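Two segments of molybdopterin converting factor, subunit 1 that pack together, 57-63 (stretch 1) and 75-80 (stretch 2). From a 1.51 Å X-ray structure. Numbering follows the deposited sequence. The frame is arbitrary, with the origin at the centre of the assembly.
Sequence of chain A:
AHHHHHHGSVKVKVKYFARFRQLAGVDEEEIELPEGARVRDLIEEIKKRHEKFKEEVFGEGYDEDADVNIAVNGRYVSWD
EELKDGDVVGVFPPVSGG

Stretch 1 57-63: VFGEGYD
Stretch 2, residues 75-80: RYVSWD

Two irregular segments, neither a regular helix or strand, run past each other in opposite directions, closest at Gly61 and Tyr76, whose CA atoms lie 4.8 Å apart; together they bury 411 Å². Most residues of stretch 1 are extended (Glu60 phi/psi -102/121), but Gly61 turns to 61/-148, a positive phi that favours glycine. Its amide gives a weak hydrogen bond, N to Val77 O 3.4 Å with an angle of 121°, and a water reinforces it, accepting from Gly61 N at 3.0 Å and donating to Val77 O at 2.7 Å.

Trp79 (chi1 -78°, m; chi2 -12°) is held at two points. Its indole NE1 donates to Gly59 O at 3.0 Å, satisfying a polar group on an otherwise apolar ring. Its backbone N donates almost linearly (173°) to Glu60 OE2 at 2.8 Å. Glu60, with chi1 and chi2 both t and chi3 21°, is long enough to deliver that carboxylate while its CB sits over the indole face, 3.8 Å from the five-membered ring centroid.

Farther along, Tyr62 (chi1 t, chi2 75°) turns its edge toward the face of Tyr76 (chi1 m, chi2 -67°), centroids 5.7 Å apart and planes at 68°. Tyr62 CB lies 4.0 Å above the Tyr76 ring centroid. Tyr62 OH is hydrogen-bonded elsewhere in the structure.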

# COMPACT_ATOMS: atom_id res chain seq x y z
N VAL A 57 -4.80 0.17 10.80
CA VAL A 57 -4.07 -1.09 10.91
C VAL A 57 -4.03 -1.80 9.56
O VAL A 57 -5.07 -2.12 8.98
CB VAL A 57 -4.70 -1.99 11.98
CG1 VAL A 57 -3.99 -3.34 12.04
CG2 VAL A 57 -4.62 -1.30 13.34
N PHE A 58 -2.82 -2.00 9.04
CA PHE A 58 -2.63 -2.76 7.80
C PHE A 58 -2.50 -4.24 8.11
O PHE A 58 -1.78 -4.64 9.02
CB PHE A 58 -1.36 -2.30 7.06
CG PHE A 58 -1.48 -0.94 6.39
CD1 PHE A 58 -1.44 -0.84 5.01
CD2 PHE A 58 -1.59 0.22 7.15
CE1 PHE A 58 -1.53 0.40 4.37
CE2 PHE A 58 -1.69 1.48 6.52
CZ PHE A 58 -1.65 1.56 5.14
N GLY A 59 -3.19 -5.03 7.33
CA GLY A 59 -3.07 -6.47 7.44
C GLY A 59 -1.97 -7.00 6.55
O GLY A 59 -1.50 -6.35 5.59
N GLU A 60 -1.55 -8.21 6.88
CA GLU A 60 -0.61 -8.93 6.04
C GLU A 60 -1.40 -9.96 5.26
O GLU A 60 -2.07 -10.84 5.87
CB GLU A 60 0.47 -9.58 6.89
CG GLU A 60 1.57 -10.18 6.04
CD GLU A 60 2.86 -10.48 6.80
OE1 GLU A 60 2.84 -10.60 8.06
OE2 GLU A 60 3.89 -10.65 6.12
N GLY A 61 -1.34 -9.88 3.94
CA GLY A 61 -2.19 -10.67 3.07
C GLY A 61 -3.65 -10.34 3.31
O GLY A 61 -4.01 -9.21 3.67
N TYR A 62 -4.51 -11.34 3.14
CA TYR A 62 -5.90 -11.16 3.44
C TYR A 62 -6.11 -11.17 4.96
O TYR A 62 -5.66 -12.09 5.66
CB TYR A 62 -6.76 -12.24 2.78
CG TYR A 62 -8.22 -12.08 3.11
CD1 TYR A 62 -8.98 -11.07 2.51
CD2 TYR A 62 -8.85 -12.92 4.05
CE1 TYR A 62 -10.33 -10.89 2.83
CE2 TYR A 62 -10.20 -12.74 4.37
CZ TYR A 62 -10.94 -11.74 3.75
OH TYR A 62 -12.26 -11.55 4.06
N ASP A 63 -6.80 -10.14 5.47
CA ASP A 63 -7.10 -10.03 6.88
C ASP A 63 -8.33 -9.17 7.09
O ASP A 63 -8.29 -7.96 6.92
CB ASP A 63 -5.89 -9.48 7.63
CG ASP A 63 -6.10 -9.40 9.13
OD1 ASP A 63 -7.22 -9.69 9.64
OD2 ASP A 63 -5.18 -9.02 9.88
N ARG A 75 -2.61 -9.54 -6.35
CA ARG A 75 -2.34 -10.71 -5.50
C ARG A 75 -2.06 -10.33 -4.06
O ARG A 75 -1.38 -9.33 -3.81
CB ARG A 75 -1.14 -11.50 -6.04
CG ARG A 75 -1.30 -12.05 -7.44
CD ARG A 75 0.03 -12.52 -8.05
NE ARG A 75 0.57 -13.70 -7.35
CZ ARG A 75 1.58 -13.69 -6.47
NH1 ARG A 75 2.21 -12.56 -6.17
NH2 ARG A 75 1.97 -14.82 -5.90
N TYR A 76 -2.58 -11.09 -3.10
CA TYR A 76 -2.18 -10.91 -1.72
C TYR A 76 -0.76 -11.45 -1.57
O TYR A 76 -0.41 -12.53 -2.13
CB TYR A 76 -3.13 -11.67 -0.77
CG TYR A 76 -4.54 -11.12 -0.73
CD1 TYR A 76 -4.80 -9.84 -0.21
CD2 TYR A 76 -5.62 -11.87 -1.22
CE1 TYR A 76 -6.09 -9.33 -0.17
CE2 TYR A 76 -6.92 -11.36 -1.20
CZ TYR A 76 -7.15 -10.09 -0.66
OH TYR A 76 -8.44 -9.58 -0.64
N VAL A 77 0.05 -10.70 -0.83
CA VAL A 77 1.45 -11.05 -0.64
C VAL A 77 1.89 -10.77 0.80
O VAL A 77 1.16 -10.13 1.58
CB VAL A 77 2.39 -10.27 -1.59
CG1 VAL A 77 2.13 -10.62 -3.06
CG2 VAL A 77 2.24 -8.78 -1.35
N SER A 78 3.09 -11.23 1.14
CA SER A 78 3.63 -10.99 2.46
C SER A 78 4.20 -9.56 2.58
O SER A 78 4.45 -8.88 1.57
CB SER A 78 4.71 -12.01 2.77
OG SER A 78 5.93 -11.59 2.25
N TRP A 79 4.42 -9.12 3.81
CA TRP A 79 5.03 -7.81 4.01
C TRP A 79 6.47 -7.75 3.54
O TRP A 79 7.00 -6.69 3.29
CB TRP A 79 4.96 -7.36 5.46
CG TRP A 79 3.60 -6.83 5.89
CD1 TRP A 79 2.54 -6.53 5.08
CD2 TRP A 79 3.16 -6.56 7.23
NE1 TRP A 79 1.48 -6.07 5.82
CE2 TRP A 79 1.83 -6.08 7.15
CE3 TRP A 79 3.76 -6.66 8.49
CZ2 TRP A 79 1.09 -5.71 8.28
CZ3 TRP A 79 3.02 -6.30 9.62
CH2 TRP A 79 1.70 -5.83 9.50
N ASP A 80 7.12 -8.90 3.41
CA ASP A 80 8.50 -8.91 2.98
C ASP A 80 8.67 -9.17 1.50
O ASP A 80 9.79 -9.26 1.00
CB ASP A 80 9.35 -9.83 3.86
CG ASP A 80 9.44 -9.29 5.24
OD1 ASP A 80 10.10 -8.22 5.38
OD2 ASP A 80 8.83 -9.80 6.20
O HOH W 1 0.43 -7.80 2.71